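Local coordinates for protein LP15968p (Drosophila melanogaster, PDB 3MN8) that removes C-terminal arginine or lysine from peptides and proteins as a zinc-dependent carboxypeptidase, helping to process growth factors, peptide hormones and neuropeptides, at residues N174-E182 with P226-N234; P243-L251 with R376-S384. All coordinates share one frame; numbering follows the deposited sequence.

Contact 1. Residues N174-E182 with P226-N234. With GEM ((2-guanidinoethylmercapto)succinic acid), chain G.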
# COMPACT_ATOMS: atom_id res chain seq x y z
N ASN A 174 8.80 12.40 -0.44
CA ASN A 174 7.46 12.43 -0.99
C ASN A 174 7.34 13.55 -2.00
O ASN A 174 6.23 13.97 -2.34
CB ASN A 174 6.40 12.59 0.09
CG ASN A 174 5.07 11.96 -0.28
OD1 ASN A 174 5.00 11.10 -1.18
ND2 ASN A 174 4.01 12.35 0.42
N ARG A 175 8.48 14.06 -2.45
CA ARG A 175 8.52 14.91 -3.64
C ARG A 175 9.48 14.36 -4.69
O ARG A 175 9.66 14.96 -5.74
CB ARG A 175 8.92 16.34 -3.31
CG ARG A 175 8.09 16.97 -2.23
CD ARG A 175 6.60 16.86 -2.51
NE ARG A 175 5.89 17.71 -1.56
CZ ARG A 175 5.19 17.31 -0.50
NH1 ARG A 175 4.64 18.24 0.27
NH2 ARG A 175 5.02 16.03 -0.21
N ASP A 176 10.08 13.21 -4.41
CA ASP A 176 11.22 12.76 -5.19
C ASP A 176 10.90 11.69 -6.23
O ASP A 176 11.79 11.27 -6.99
CB ASP A 176 12.32 12.27 -4.25
CG ASP A 176 13.67 12.22 -4.92
OD1 ASP A 176 13.94 13.11 -5.75
OD2 ASP A 176 14.46 11.30 -4.62
N PHE A 177 9.65 11.24 -6.28
CA PHE A 177 9.25 10.19 -7.22
C PHE A 177 8.88 10.84 -8.55
O PHE A 177 8.52 12.01 -8.59
CB PHE A 177 8.08 9.37 -6.66
CG PHE A 177 8.49 8.40 -5.55
CD1 PHE A 177 8.73 8.86 -4.25
CD2 PHE A 177 8.63 7.05 -5.82
CE1 PHE A 177 9.11 7.98 -3.24
CE2 PHE A 177 9.01 6.17 -4.81
CZ PHE A 177 9.25 6.64 -3.52
N PRO A 178 9.00 10.08 -9.65
CA PRO A 178 8.58 10.56 -10.97
C PRO A 178 7.10 11.00 -10.96
O PRO A 178 6.23 10.35 -10.37
CB PRO A 178 8.76 9.32 -11.86
CG PRO A 178 9.80 8.49 -11.16
CD PRO A 178 9.59 8.73 -9.70
N ASP A 179 6.83 12.12 -11.63
CA ASP A 179 5.49 12.68 -11.68
C ASP A 179 4.83 12.31 -12.99
O ASP A 179 5.45 12.38 -14.05
CB ASP A 179 5.54 14.20 -11.53
CG ASP A 179 4.17 14.80 -11.29
OD1 ASP A 179 3.41 14.23 -10.47
OD2 ASP A 179 3.84 15.84 -11.91
N ARG A 180 3.56 11.91 -12.92
CA ARG A 180 2.81 11.52 -14.10
C ARG A 180 2.73 12.70 -15.08
O ARG A 180 2.68 12.51 -16.29
CB ARG A 180 1.42 11.06 -13.71
CG ARG A 180 0.69 12.10 -12.92
CD ARG A 180 -0.54 11.54 -12.27
NE ARG A 180 -1.28 12.62 -11.64
CZ ARG A 180 -2.22 13.33 -12.26
NH1 ARG A 180 -2.54 13.04 -13.52
NH2 ARG A 180 -2.85 14.30 -11.61
N LEU A 181 2.73 13.91 -14.55
CA LEU A 181 2.64 15.09 -15.42
C LEU A 181 4.01 15.58 -15.93
O LEU A 181 4.14 16.73 -16.34
CB LEU A 181 1.87 16.20 -14.72
CG LEU A 181 0.49 15.73 -14.23
CD1 LEU A 181 -0.09 16.69 -13.20
CD2 LEU A 181 -0.45 15.54 -15.42
N GLU A 182 5.01 14.70 -15.92
CA GLU A 182 6.34 15.00 -16.46
C GLU A 182 7.02 16.14 -15.72
O GLU A 182 7.17 17.23 -16.28
CB GLU A 182 6.24 15.34 -17.95
CG GLU A 182 7.59 15.50 -18.62
CD GLU A 182 8.13 14.18 -19.15
OE1 GLU A 182 9.29 14.16 -19.64
OE2 GLU A 182 7.40 13.16 -19.07
N PRO A 226 -5.41 9.38 -4.34
CA PRO A 226 -5.06 10.08 -5.59
C PRO A 226 -6.22 10.90 -6.20
O PRO A 226 -7.41 10.63 -5.94
CB PRO A 226 -4.67 8.93 -6.54
CG PRO A 226 -4.25 7.82 -5.63
CD PRO A 226 -5.10 7.94 -4.40
N TYR A 227 -5.88 11.90 -7.00
CA TYR A 227 -4.51 12.32 -7.23
C TYR A 227 -4.13 13.39 -6.20
O TYR A 227 -5.01 14.01 -5.58
CB TYR A 227 -4.37 12.93 -8.62
CG TYR A 227 -4.49 11.97 -9.78
CD1 TYR A 227 -3.53 10.97 -9.99
CD2 TYR A 227 -5.53 12.09 -10.70
CE1 TYR A 227 -3.63 10.11 -11.06
CE2 TYR A 227 -5.63 11.24 -11.77
CZ TYR A 227 -4.68 10.25 -11.94
OH TYR A 227 -4.77 9.39 -13.01
N ASP A 228 -2.82 13.60 -6.05
CA ASP A 228 -2.27 14.58 -5.11
C ASP A 228 -2.01 15.90 -5.82
O ASP A 228 -1.72 16.92 -5.19
CB ASP A 228 -0.96 14.06 -4.49
CG ASP A 228 -1.20 13.10 -3.32
OD1 ASP A 228 -2.34 13.03 -2.82
OD2 ASP A 228 -0.23 12.41 -2.89
N ASN A 229 -2.10 15.89 -7.15
CA ASN A 229 -1.86 17.10 -7.93
C ASN A 229 -2.65 17.14 -9.24
O ASN A 229 -3.36 16.18 -9.57
CB ASN A 229 -0.35 17.29 -8.19
CG ASN A 229 0.20 16.34 -9.24
OD1 ASN A 229 -0.51 15.46 -9.75
ND2 ASN A 229 1.48 16.51 -9.55
N SER A 230 -2.53 18.24 -9.98
CA SER A 230 -3.24 18.38 -11.25
C SER A 230 -2.48 19.26 -12.22
O SER A 230 -1.51 19.92 -11.84
CB SER A 230 -4.64 18.94 -11.01
OG SER A 230 -4.58 20.26 -10.52
N LEU A 231 -2.93 19.27 -13.47
CA LEU A 231 -2.43 20.20 -14.49
C LEU A 231 -2.74 21.67 -14.12
O LEU A 231 -1.97 22.58 -14.46
CB LEU A 231 -3.03 19.89 -15.88
CG LEU A 231 -2.38 18.86 -16.80
CD1 LEU A 231 -3.31 18.54 -17.95
CD2 LEU A 231 -1.03 19.33 -17.35
N ALA A 232 -3.86 21.90 -13.45
CA ALA A 232 -4.20 23.23 -12.99
C ALA A 232 -3.17 23.73 -11.98
O ALA A 232 -2.92 24.93 -11.84
CB ALA A 232 -5.61 23.25 -12.39
N HIS A 233 -2.56 22.78 -11.27
CA HIS A 233 -1.63 23.08 -10.17
C HIS A 233 -2.21 24.09 -9.19
O HIS A 233 -1.62 25.13 -8.93
CB HIS A 233 -0.26 23.52 -10.70
CG HIS A 233 0.50 22.42 -11.37
ND1 HIS A 233 0.59 22.31 -12.74
CD2 HIS A 233 1.15 21.35 -10.86
CE1 HIS A 233 1.29 21.23 -13.05
NE2 HIS A 233 1.63 20.62 -11.92
N ASN A 234 -3.38 23.75 -8.67
CA ASN A 234 -4.03 24.54 -7.64
C ASN A 234 -3.39 24.29 -6.27
O ASN A 234 -2.93 23.18 -5.99
CB ASN A 234 -5.52 24.21 -7.61
CG ASN A 234 -6.18 24.37 -8.99
OD1 ASN A 234 -5.90 25.32 -9.72
ND2 ASN A 234 -7.07 23.43 -9.33
C8 GEM G . 1.64 15.06 2.83
S7 GEM G . 1.24 13.53 2.03
C6 GEM G . -0.50 13.44 2.36
C5 GEM G . -1.27 14.69 1.92
N3 GEM G . -1.27 14.71 0.46
C1 GEM G . -1.69 15.70 -0.32
N4 GEM G . -1.63 15.58 -1.64
N2 GEM G . -2.16 16.82 0.21
C9 GEM G . 3.05 15.42 2.43
O14 GEM G . 3.69 14.59 1.75
O15 GEM G . 3.52 16.52 2.78
C10 GEM G . 1.46 15.01 4.36
C11 GEM G . 2.43 14.13 5.13
O12 GEM G . 1.94 13.34 5.97
O13 GEM G . 3.67 14.24 4.95

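Contact 2. Residues P243-L251 with R376-S384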
# COMPACT_ATOMS: atom_id res chain seq x y z
N PRO A 243 -9.56 8.10 -12.37
CA PRO A 243 -10.57 7.30 -13.07
C PRO A 243 -11.19 6.29 -12.11
O PRO A 243 -12.36 5.95 -12.23
CB PRO A 243 -9.77 6.58 -14.16
CG PRO A 243 -8.55 7.41 -14.36
CD PRO A 243 -8.25 8.06 -13.03
N ASP A 244 -10.40 5.80 -11.17
CA ASP A 244 -10.85 4.80 -10.23
C ASP A 244 -11.31 5.41 -8.91
O ASP A 244 -11.12 4.82 -7.85
CB ASP A 244 -9.75 3.76 -9.99
CG ASP A 244 -9.78 2.63 -11.02
OD1 ASP A 244 -10.70 1.78 -10.91
OD2 ASP A 244 -8.92 2.59 -11.93
N ASP A 245 -11.95 6.57 -8.99
CA ASP A 245 -12.32 7.28 -7.78
C ASP A 245 -13.25 6.50 -6.85
O ASP A 245 -13.07 6.52 -5.64
CB ASP A 245 -12.95 8.63 -8.09
CG ASP A 245 -12.94 9.53 -6.90
OD1 ASP A 245 -11.84 9.77 -6.36
OD2 ASP A 245 -14.03 9.98 -6.48
N ARG A 246 -14.27 5.87 -7.42
CA ARG A 246 -15.18 5.07 -6.61
C ARG A 246 -14.39 4.09 -5.74
O ARG A 246 -14.52 4.10 -4.52
CB ARG A 246 -16.16 4.31 -7.50
CG ARG A 246 -16.93 5.17 -8.46
CD ARG A 246 -17.64 4.31 -9.50
NE ARG A 246 -19.04 4.06 -9.16
CZ ARG A 246 -19.82 3.20 -9.82
NH1 ARG A 246 -19.34 2.50 -10.83
NH2 ARG A 246 -21.08 3.04 -9.45
N VAL A 247 -13.57 3.26 -6.37
CA VAL A 247 -12.80 2.28 -5.63
C VAL A 247 -11.92 2.96 -4.60
O VAL A 247 -11.80 2.51 -3.45
CB VAL A 247 -11.92 1.42 -6.56
CG1 VAL A 247 -10.89 0.66 -5.75
CG2 VAL A 247 -12.78 0.46 -7.36
N PHE A 248 -11.30 4.06 -5.01
CA PHE A 248 -10.41 4.76 -4.11
C PHE A 248 -11.15 5.23 -2.88
O PHE A 248 -10.69 5.01 -1.75
CB PHE A 248 -9.66 5.90 -4.81
CG PHE A 248 -8.32 5.49 -5.32
CD1 PHE A 248 -7.36 5.03 -4.44
CD2 PHE A 248 -8.03 5.51 -6.66
CE1 PHE A 248 -6.12 4.64 -4.88
CE2 PHE A 248 -6.79 5.11 -7.12
CZ PHE A 248 -5.83 4.67 -6.22
N LYS A 249 -12.32 5.82 -3.09
CA LYS A 249 -13.18 6.27 -2.00
C LYS A 249 -13.60 5.11 -1.10
O LYS A 249 -13.72 5.28 0.12
CB LYS A 249 -14.40 7.02 -2.54
CG LYS A 249 -14.25 8.53 -2.48
CD LYS A 249 -15.28 9.28 -3.32
CE LYS A 249 -14.95 10.77 -3.30
NZ LYS A 249 -15.51 11.49 -4.48
N GLN A 250 -13.80 3.93 -1.69
CA GLN A 250 -14.15 2.73 -0.93
C GLN A 250 -12.97 2.28 -0.05
O GLN A 250 -13.14 1.93 1.11
CB GLN A 250 -14.61 1.59 -1.85
CG GLN A 250 -15.04 0.34 -1.08
CD GLN A 250 -15.86 -0.64 -1.91
OE1 GLN A 250 -16.72 -0.25 -2.70
NE2 GLN A 250 -15.62 -1.92 -1.70
N LEU A 251 -11.78 2.32 -0.62
CA LEU A 251 -10.57 2.00 0.13
C LEU A 251 -10.39 2.93 1.31
O LEU A 251 -10.27 2.50 2.45
CB LEU A 251 -9.35 2.06 -0.78
CG LEU A 251 -9.39 1.01 -1.89
CD1 LEU A 251 -8.24 1.19 -2.86
CD2 LEU A 251 -9.42 -0.40 -1.29
N ARG A 376 -8.51 -6.86 -10.92
CA ARG A 376 -9.11 -5.56 -11.13
C ARG A 376 -10.07 -5.26 -10.00
O ARG A 376 -11.17 -5.82 -9.90
CB ARG A 376 -9.81 -5.48 -12.49
CG ARG A 376 -10.53 -4.16 -12.76
CD ARG A 376 -9.58 -2.99 -12.85
NE ARG A 376 -10.28 -1.73 -13.07
CZ ARG A 376 -9.71 -0.53 -13.08
NH1 ARG A 376 -8.41 -0.40 -12.88
NH2 ARG A 376 -10.44 0.55 -13.29
N LEU A 377 -9.62 -4.37 -9.12
CA LEU A 377 -10.42 -4.01 -7.97
C LEU A 377 -11.66 -3.30 -8.46
O LEU A 377 -11.58 -2.40 -9.29
CB LEU A 377 -9.62 -3.09 -7.05
CG LEU A 377 -8.30 -3.65 -6.54
CD1 LEU A 377 -7.75 -2.74 -5.46
CD2 LEU A 377 -8.47 -5.07 -6.03
N LEU A 378 -12.81 -3.69 -7.94
CA LEU A 378 -14.05 -3.07 -8.37
C LEU A 378 -15.03 -2.83 -7.23
O LEU A 378 -15.13 -3.59 -6.29
CB LEU A 378 -14.70 -3.89 -9.50
CG LEU A 378 -14.05 -3.92 -10.89
CD1 LEU A 378 -14.68 -4.96 -11.79
CD2 LEU A 378 -14.12 -2.56 -11.57
N THR A 379 -15.73 -1.72 -7.33
CA THR A 379 -16.89 -1.44 -6.52
C THR A 379 -17.96 -2.42 -6.96
O THR A 379 -17.94 -2.88 -8.10
CB THR A 379 -17.34 -0.01 -6.81
OG1 THR A 379 -16.41 0.89 -6.21
CG2 THR A 379 -18.75 0.26 -6.26
N PRO A 380 -18.89 -2.76 -6.06
CA PRO A 380 -20.07 -3.54 -6.48
C PRO A 380 -20.80 -2.92 -7.69
O PRO A 380 -20.84 -1.68 -7.85
CB PRO A 380 -20.95 -3.54 -5.24
CG PRO A 380 -19.96 -3.47 -4.10
CD PRO A 380 -18.84 -2.58 -4.59
N GLY A 381 -21.37 -3.77 -8.53
CA GLY A 381 -22.01 -3.33 -9.76
C GLY A 381 -21.80 -4.34 -10.88
O GLY A 381 -21.29 -5.43 -10.64
N LEU A 382 -22.19 -3.99 -12.10
CA LEU A 382 -21.98 -4.90 -13.21
C LEU A 382 -21.19 -4.24 -14.31
O LEU A 382 -21.41 -3.07 -14.62
CB LEU A 382 -23.31 -5.48 -13.72
CG LEU A 382 -24.28 -4.64 -14.53
CD1 LEU A 382 -23.75 -4.32 -15.93
CD2 LEU A 382 -25.60 -5.38 -14.64
N TYR A 383 -20.26 -5.00 -14.89
CA TYR A 383 -19.32 -4.44 -15.85
C TYR A 383 -19.11 -5.29 -17.11
O TYR A 383 -19.34 -6.48 -17.14
CB TYR A 383 -17.97 -4.25 -15.17
CG TYR A 383 -18.04 -3.54 -13.84
CD1 TYR A 383 -18.49 -4.20 -12.69
CD2 TYR A 383 -17.61 -2.22 -13.72
CE1 TYR A 383 -18.53 -3.55 -11.46
CE2 TYR A 383 -17.65 -1.56 -12.49
CZ TYR A 383 -18.11 -2.23 -11.37
OH TYR A 383 -18.13 -1.56 -10.15
N SER A 384 -18.66 -4.63 -18.17
CA SER A 384 -18.22 -5.31 -19.38
C SER A 384 -16.71 -5.25 -19.43
O SER A 384 -16.11 -4.19 -19.66
CB SER A 384 -18.83 -4.67 -20.62
OG SER A 384 -20.11 -5.23 -20.89

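Contact 1. Residues N174-E182 with P226-N234
Leu181 and Leu231 mark the closest approach of two irregular loops, their CA atoms 7.3 Å apart, and a type I beta turn from Asp179 to Glu182 brings the side chains of Asp179, Arg180 and Leu181 to the other loop. Arg180 lays its guanidinium flat over the Tyr227 ring: Arg180 CZ stands 3.5 Å from the ring centroid, the planes are 16° apart, and a cation-pi contact results. The side chain leaves the backbone with CG between N and the carbonyl carbon (chi1 56°) and then runs extended to NE, a reach that suits arginine to cover the tyrosine face. Asn229 O sits at the guanidinium edge, 2.8 Å from Arg180 NH2 in a weak hydrogen bond; a second weak bond runs from Arg180 NH2 to Asn229 OD1 at 3.2 Å. Asn229 suits its place because its amide works in both directions: while OD1 faces Arg180, Asn229 ND2 donates to Asp179 OD1 at 3.1 Å, meeting it on the syn side and tilted from the carboxylate plane; Ser286 is a further partner of ND2. Leu181 covers the other face of the Arg180 guanidinium with CD1, and Leu181 CD2 lies 4.1 Å from Leu231 CG.

At the other end the loops border the active-site pocket, occupied by the bound (2-guanidinoethylmercapto)succinic acid (GEM). Asn174 ND2 donates to GEM O14 at 2.6 Å, and Arg175 grips the same carboxylate with NH2 on O14 and NH1 on O15. From the second loop Asp228 brings OD1 to 2.9 Å from GEM N4, an acidic group facing the ligand's guanidino end, consistent with the enzyme's preference for basic C-terminal residues. Phe177 packs on helix 196-205, Pro226 and Tyr227 touch helix 289-296, and the second loop continues directly from strand 222-225 of the catalytic sheet.

Contact 2. Residues P243-L251 with R376-S384
Asp244 and Arg376 form a salt bridge, with Asp244 OD1 2.7 Å from Arg376 NH2. Asp244 OD2 also takes weak hydrogen bonds from Arg376 NH2, at 2.9 Å, and from Arg376 NH1, at 3.2 Å. The carboxylate is turned 64° from the guanidinium plane, with OD1 over a guanidinium face, so this is not a coplanar, end-on pair. Arg376 reaches it through a bend at chi2 (65°). Both residues are buried, and an acid paired with a base lets their charges offset one another; Tyr294 is a further hydrogen-bond partner of Asp244 OD2. Although Asp244 occupies the N-cap position of the helix, its side chain is engaged with the arginine and makes no capping bond.

The chain is the first carboxypeptidase-like domain of the longer protein, in its active 1B form, and the contact joins helix 245-257 of its catalytic part to the all-beta transthyretin-like domain that follows, characteristic of this branch of the M14 carboxypeptidases. The loop 377-380, which links strand 373-376 of one sheet to strand 381-388 of another, lies against the helix. Val247, short and branched, fits its close approach: Val247 CG2 lies 3.7 Å from Leu377 O and from Thr379 N, while Val247 CG1 meets Leu377 CB at 4.2 Å.

Farther along the helix, Gln250 extends OE1 to 3.7 Å from Pro380 CD, and its NE2 is satisfied by Gln334. Thr379 sets OG1 near Arg246 CB, whereas Lys249 NZ forms a salt bridge with Asp245 OD2. In the same loop as Thr379, Leu378 O is taken up by Asn404 ND2.

From the N terminus, the chain first passes through 174-182 and continues by way of helix 196-205 and strands 212-217 and 222-225 to 226-234, where contact 1 closes a loop inside the catalytic domain. Helix 245-257 begins soon afterwards and opens contact 2, which closes only after the rest of the catalytic domain, when the chain has entered the transthyretin-like domain. The two loops therefore follow in series and neither nest nor cross. Contact 1 joins loops beside the ligand pocket; contact 2 ties the two domains together. Their centres lie about 22 Å apart, yet they touch, Pro226 CD packing on Phe248 CE1 at 3.5 Å and Tyr227 OH on Pro243 CD.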